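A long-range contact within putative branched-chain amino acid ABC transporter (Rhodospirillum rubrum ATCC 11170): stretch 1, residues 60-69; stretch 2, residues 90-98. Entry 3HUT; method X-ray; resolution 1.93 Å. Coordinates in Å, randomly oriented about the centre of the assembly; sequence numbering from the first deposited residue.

Stretch 1, residues 60-69: ARTIARAFVD
Stretch 2 90-98: SIYGKEGMP

A helix through residues 60-69 and a second through residues 90-95, both entering from earlier in the chain, run in nearly the same direction, their axes crossing at -26° and approaching to 9.5 Å. No hydrogen bond links them; apolar packing holds them, burying 408 Å² over both sides. A64, F67, Y92 and M97 are buried. The register sets A64 opposite I91 (CA to CA 6.6 Å) and V68 opposite M97 (7.0 Å).

A64 points toward the partner; its CB packs 3.9 Å from I91 CG2 and 3.6 Å from Y92 CZ. I91 (chi1 m, chi2 t) extends CD1 to 3.4 Å from R61 O. R61 (m, t, t, chi4 96°) points away overall, though its CB lies 3.9 Å from I91 CD1; its guanidinium stays clear.

Y92 leaves its backbone sideways, but chi1 m and chi2 -45° bring the ring inward. Its OH, hydrogen-bonded elsewhere in the structure, sits 3.5 Å from A64 CA and 3.3 Å from F67 CD2, at the edge of the apolar F67 ring (chi1 m, chi2 -30°).

V68, chi1 t, sets CG2 4.0 Å from Y92 CD1 and CG1 3.7 Å from E95 CG, the nearest approach of E95 (m, m, chi3 -36°).

G96, at phi/psi 83/45, leaves helical geometry where a CB would jam against the preceding carbonyl. Selenomethionine M97, at -117/123, bends (t, p, p), placing CE 3.4 Å from F67 O and 4.2 Å from F67 CB: a flexible, apolar chain suits this buried site.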

ATOM      1  N   ALA A  60       8.698   9.157  18.971  1.00 11.61           N
ATOM      2  CA  ALA A  60       8.281   7.776  18.756  1.00 10.94           C
ATOM      3  C   ALA A  60       9.030   6.850  19.710  1.00 10.44           C
ATOM      4  O   ALA A  60       8.488   5.845  20.180  1.00  9.06           O
ATOM      5  CB  ALA A  60       8.555   7.375  17.312  1.00 10.47           C
ATOM      6  N   ARG A  61      10.283   7.188  19.994  1.00 11.73           N
ATOM      7  CA  ARG A  61      11.079   6.369  20.898  1.00 11.28           C
ATOM      8  C   ARG A  61      10.559   6.421  22.330  1.00 11.76           C
ATOM      9  O   ARG A  61      10.498   5.390  23.008  1.00 10.72           O
ATOM     10  CB  ARG A  61      12.550   6.796  20.848  1.00 13.31           C
ATOM     11  CG  ARG A  61      13.223   6.481  19.522  1.00 14.02           C
ATOM     12  CD  ARG A  61      14.728   6.699  19.578  1.00 18.99           C
ATOM     13  NE  ARG A  61      15.340   6.484  18.269  1.00 20.11           N
ATOM     14  CZ  ARG A  61      15.608   7.449  17.396  1.00 20.40           C
ATOM     15  NH1 ARG A  61      15.328   8.714  17.684  1.00 20.54           N
ATOM     16  NH2 ARG A  61      16.144   7.143  16.222  1.00 21.00           N
ATOM     17  N   THR A  62      10.178   7.600  22.810  1.00 12.11           N
ATOM     18  CA  THR A  62       9.671   7.657  24.171  1.00 11.69           C
ATOM     19  C   THR A  62       8.290   7.011  24.205  1.00 12.16           C
ATOM     20  O   THR A  62       7.914   6.396  25.201  1.00 11.10           O
ATOM     21  CB  THR A  62       9.651   9.113  24.745  1.00 14.62           C
ATOM     22  OG1 THR A  62       8.321   9.479  25.126  1.00 17.21           O
ATOM     23  CG2 THR A  62      10.204  10.090  23.742  1.00 11.65           C
ATOM     24  N   ILE A  63       7.546   7.107  23.103  1.00 11.28           N
ATOM     25  CA  ILE A  63       6.231   6.474  23.042  1.00 10.78           C
ATOM     26  C   ILE A  63       6.405   4.956  23.147  1.00 11.84           C
ATOM     27  O   ILE A  63       5.673   4.282  23.880  1.00 11.95           O
ATOM     28  CB  ILE A  63       5.504   6.776  21.715  1.00 12.20           C
ATOM     29  CG1 ILE A  63       5.148   8.263  21.634  1.00 14.95           C
ATOM     30  CG2 ILE A  63       4.249   5.911  21.600  1.00  9.77           C
ATOM     31  CD1 ILE A  63       4.228   8.735  22.735  1.00 20.67           C
ATOM     32  N   ALA A  64       7.380   4.430  22.407  1.00 11.06           N
ATOM     33  CA  ALA A  64       7.662   2.997  22.398  1.00 10.11           C
ATOM     34  C   ALA A  64       8.046   2.488  23.785  1.00 11.54           C
ATOM     35  O   ALA A  64       7.597   1.425  24.205  1.00 11.40           O
ATOM     36  CB  ALA A  64       8.772   2.693  21.401  1.00 10.27           C
ATOM     37  N   ARG A  65       8.884   3.245  24.487  1.00 13.59           N
ATOM     38  CA  ARG A  65       9.307   2.869  25.832  1.00 14.44           C
ATOM     39  C   ARG A  65       8.059   2.796  26.714  1.00 13.28           C
ATOM     40  O   ARG A  65       7.899   1.874  27.510  1.00 11.61           O
ATOM     41  CB  ARG A  65      10.246   3.931  26.416  1.00 18.77           C
ATOM     42  CG  ARG A  65       9.461   5.100  27.009  1.00 27.15           C
ATOM     43  CD  ARG A  65      10.274   6.298  27.439  1.00 31.81           C
ATOM     44  NE  ARG A  65       9.390   7.441  27.663  1.00 34.47           N
ATOM     45  CZ  ARG A  65       8.370   7.450  28.519  1.00 36.70           C
ATOM     46  NH1 ARG A  65       8.100   6.371  29.245  1.00 37.68           N
ATOM     47  NH2 ARG A  65       7.616   8.537  28.650  1.00 34.88           N
ATOM     48  N   ALA A  66       7.184   3.791  26.565  1.00 12.00           N
ATOM     49  CA  ALA A  66       5.958   3.880  27.350  1.00 11.83           C
ATOM     50  C   ALA A  66       5.039   2.675  27.147  1.00 12.30           C
ATOM     51  O   ALA A  66       4.531   2.110  28.116  1.00 11.64           O
ATOM     52  CB  ALA A  66       5.213   5.179  27.011  1.00 11.92           C
ATOM     53  N   PHE A  67       4.817   2.289  25.892  1.00 10.85           N
ATOM     54  CA  PHE A  67       3.967   1.137  25.602  1.00 10.54           C
ATOM     55  C   PHE A  67       4.585  -0.146  26.152  1.00 11.09           C
ATOM     56  O   PHE A  67       3.884  -1.012  26.677  1.00 12.02           O
ATOM     57  CB  PHE A  67       3.759   0.969  24.094  1.00  7.68           C
ATOM     58  CG  PHE A  67       2.812   1.970  23.483  1.00  9.30           C
ATOM     59  CD1 PHE A  67       1.768   2.513  24.223  1.00  7.91           C
ATOM     60  CD2 PHE A  67       2.936   2.321  22.141  1.00  9.09           C
ATOM     61  CE1 PHE A  67       0.857   3.392  23.631  1.00  9.05           C
ATOM     62  CE2 PHE A  67       2.032   3.197  21.541  1.00 10.08           C
ATOM     63  CZ  PHE A  67       0.992   3.734  22.284  1.00  8.54           C
ATOM     64  N   VAL A  68       5.901  -0.269  26.012  1.00 11.77           N
ATOM     65  CA  VAL A  68       6.615  -1.448  26.491  1.00 12.04           C
ATOM     66  C   VAL A  68       6.477  -1.568  28.009  1.00 13.48           C
ATOM     67  O   VAL A  68       6.276  -2.660  28.544  1.00 12.11           O
ATOM     68  CB  VAL A  68       8.117  -1.375  26.100  1.00 10.84           C
ATOM     69  CG1 VAL A  68       8.923  -2.452  26.844  1.00  8.40           C
ATOM     70  CG2 VAL A  68       8.261  -1.562  24.590  1.00 10.38           C
ATOM     71  N   ASP A  69       6.561  -0.430  28.689  1.00 14.76           N
ATOM     72  CA  ASP A  69       6.453  -0.380  30.143  1.00 16.39           C
ATOM     73  C   ASP A  69       5.051  -0.617  30.692  1.00 15.98           C
ATOM     74  O   ASP A  69       4.887  -0.828  31.893  1.00 15.71           O
ATOM     75  CB  ASP A  69       6.983   0.960  30.660  1.00 20.00           C
ATOM     76  CG  ASP A  69       8.428   0.879  31.097  1.00 24.32           C
ATOM     77  OD1 ASP A  69       8.702   0.176  32.093  1.00 28.99           O
ATOM     78  OD2 ASP A  69       9.288   1.513  30.451  1.00 27.40           O
ATOM     79  N   SER A  90      12.957  -0.450  16.454  1.00 10.24           N
ATOM     80  CA  SER A  90      14.185  -0.951  17.068  1.00 11.50           C
ATOM     81  C   SER A  90      13.956  -1.307  18.533  1.00 10.31           C
ATOM     82  O   SER A  90      14.471  -2.313  19.030  1.00 10.72           O
ATOM     83  CB  SER A  90      15.296   0.093  16.946  1.00 13.71           C
ATOM     84  OG  SER A  90      15.554   0.382  15.583  1.00 15.38           O
ATOM     85  N   ILE A  91      13.177  -0.473  19.215  1.00  9.36           N
ATOM     86  CA  ILE A  91      12.845  -0.686  20.618  1.00  9.08           C
ATOM     87  C   ILE A  91      11.906  -1.883  20.770  1.00 10.07           C
ATOM     88  O   ILE A  91      12.146  -2.777  21.581  1.00 11.80           O
ATOM     89  CB  ILE A  91      12.171   0.570  21.208  1.00 10.65           C
ATOM     90  CG1 ILE A  91      13.205   1.698  21.307  1.00 12.81           C
ATOM     91  CG2 ILE A  91      11.556   0.252  22.572  1.00 10.98           C
ATOM     92  CD1 ILE A  91      12.633   3.030  21.749  1.00 14.44           C
ATOM     93  N   TYR A  92      10.830  -1.895  19.993  1.00  7.99           N
ATOM     94  CA  TYR A  92       9.877  -2.995  20.057  1.00  7.79           C
ATOM     95  C   TYR A  92      10.535  -4.351  19.787  1.00  7.71           C
ATOM     96  O   TYR A  92      10.242  -5.333  20.463  1.00  7.51           O
ATOM     97  CB  TYR A  92       8.744  -2.769  19.058  1.00  7.18           C
ATOM     98  CG  TYR A  92       7.894  -1.551  19.351  1.00  8.76           C
ATOM     99  CD1 TYR A  92       7.455  -1.271  20.648  1.00  9.53           C
ATOM    100  CD2 TYR A  92       7.484  -0.706  18.321  1.00  9.11           C
ATOM    101  CE1 TYR A  92       6.616  -0.172  20.907  1.00  8.63           C
ATOM    102  CE2 TYR A  92       6.651   0.386  18.568  1.00  8.21           C
ATOM    103  CZ  TYR A  92       6.221   0.646  19.856  1.00  8.77           C
ATOM    104  OH  TYR A  92       5.391   1.723  20.080  1.00  9.00           O
ATOM    105  N   GLY A  93      11.419  -4.398  18.796  1.00  7.86           N
ATOM    106  CA  GLY A  93      12.091  -5.644  18.467  1.00  9.52           C
ATOM    107  C   GLY A  93      12.923  -6.141  19.631  1.00 10.94           C
ATOM    108  O   GLY A  93      12.886  -7.319  19.984  1.00 10.40           O
ATOM    109  N   LYS A  94      13.682  -5.233  20.231  1.00 10.97           N
ATOM    110  CA  LYS A  94      14.518  -5.578  21.370  1.00 14.26           C
ATOM    111  C   LYS A  94      13.688  -5.956  22.597  1.00 14.30           C
ATOM    112  O   LYS A  94      14.061  -6.858  23.350  1.00 13.46           O
ATOM    113  CB  LYS A  94      15.439  -4.404  21.719  1.00 17.51           C
ATOM    114  CG  LYS A  94      16.308  -4.634  22.946  1.00 19.75           C
ATOM    115  CD  LYS A  94      17.161  -3.415  23.245  1.00 22.57           C
ATOM    116  CE  LYS A  94      17.998  -3.616  24.501  1.00 25.22           C
ATOM    117  NZ  LYS A  94      18.763  -2.384  24.856  1.00 25.20           N
ATOM    118  N   GLU A  95      12.556  -5.284  22.790  1.00 12.84           N
ATOM    119  CA  GLU A  95      11.708  -5.547  23.952  1.00 12.27           C
ATOM    120  C   GLU A  95      10.686  -6.671  23.785  1.00 12.89           C
ATOM    121  O   GLU A  95      10.102  -7.131  24.768  1.00 13.61           O
ATOM    122  CB  GLU A  95      10.981  -4.264  24.371  1.00 13.36           C
ATOM    123  CG  GLU A  95      11.897  -3.137  24.834  1.00 16.33           C
ATOM    124  CD  GLU A  95      12.779  -3.542  26.000  1.00 20.43           C
ATOM    125  OE1 GLU A  95      12.302  -4.311  26.862  1.00 21.31           O
ATOM    126  OE2 GLU A  95      13.943  -3.086  26.058  1.00 20.38           O
ATOM    127  N   GLY A  96      10.461  -7.111  22.551  1.00 11.88           N
ATOM    128  CA  GLY A  96       9.503  -8.183  22.328  1.00 10.98           C
ATOM    129  C   GLY A  96       8.058  -7.729  22.240  1.00 10.99           C
ATOM    130  O   GLY A  96       7.158  -8.324  22.837  1.00  9.36           O
HETATM  131  N   MSE A  97       7.836  -6.654  21.496  1.00  9.81           N
HETATM  132  CA  MSE A  97       6.499  -6.105  21.299  1.00 10.26           C
HETATM  133  C   MSE A  97       6.168  -6.206  19.817  1.00  8.73           C
HETATM  134  O   MSE A  97       6.907  -5.690  18.988  1.00  9.74           O
HETATM  135  CB  MSE A  97       6.467  -4.631  21.714  1.00 12.09           C
HETATM  136  CG  MSE A  97       5.152  -3.917  21.425  1.00 11.30           C
HETATM  137 SE   MSE A  97       3.717  -4.420  22.620  1.00 19.94          SE
HETATM  138  CE  MSE A  97       4.126  -3.220  24.098  1.00 14.48           C
ATOM    139  N   PRO A  98       5.065  -6.886  19.462  1.00  8.47           N
ATOM    140  CA  PRO A  98       4.709  -6.998  18.045  1.00  6.91           C
ATOM    141  C   PRO A  98       4.224  -5.642  17.526  1.00  7.49           C
ATOM    142  O   PRO A  98       3.418  -4.974  18.176  1.00  8.75           O
ATOM    143  CB  PRO A  98       3.612  -8.061  18.051  1.00  7.07           C
ATOM    144  CG  PRO A  98       2.940  -7.839  19.366  1.00  7.02           C
ATOM    145  CD  PRO A  98       4.107  -7.621  20.308  1.00  8.47           C
TER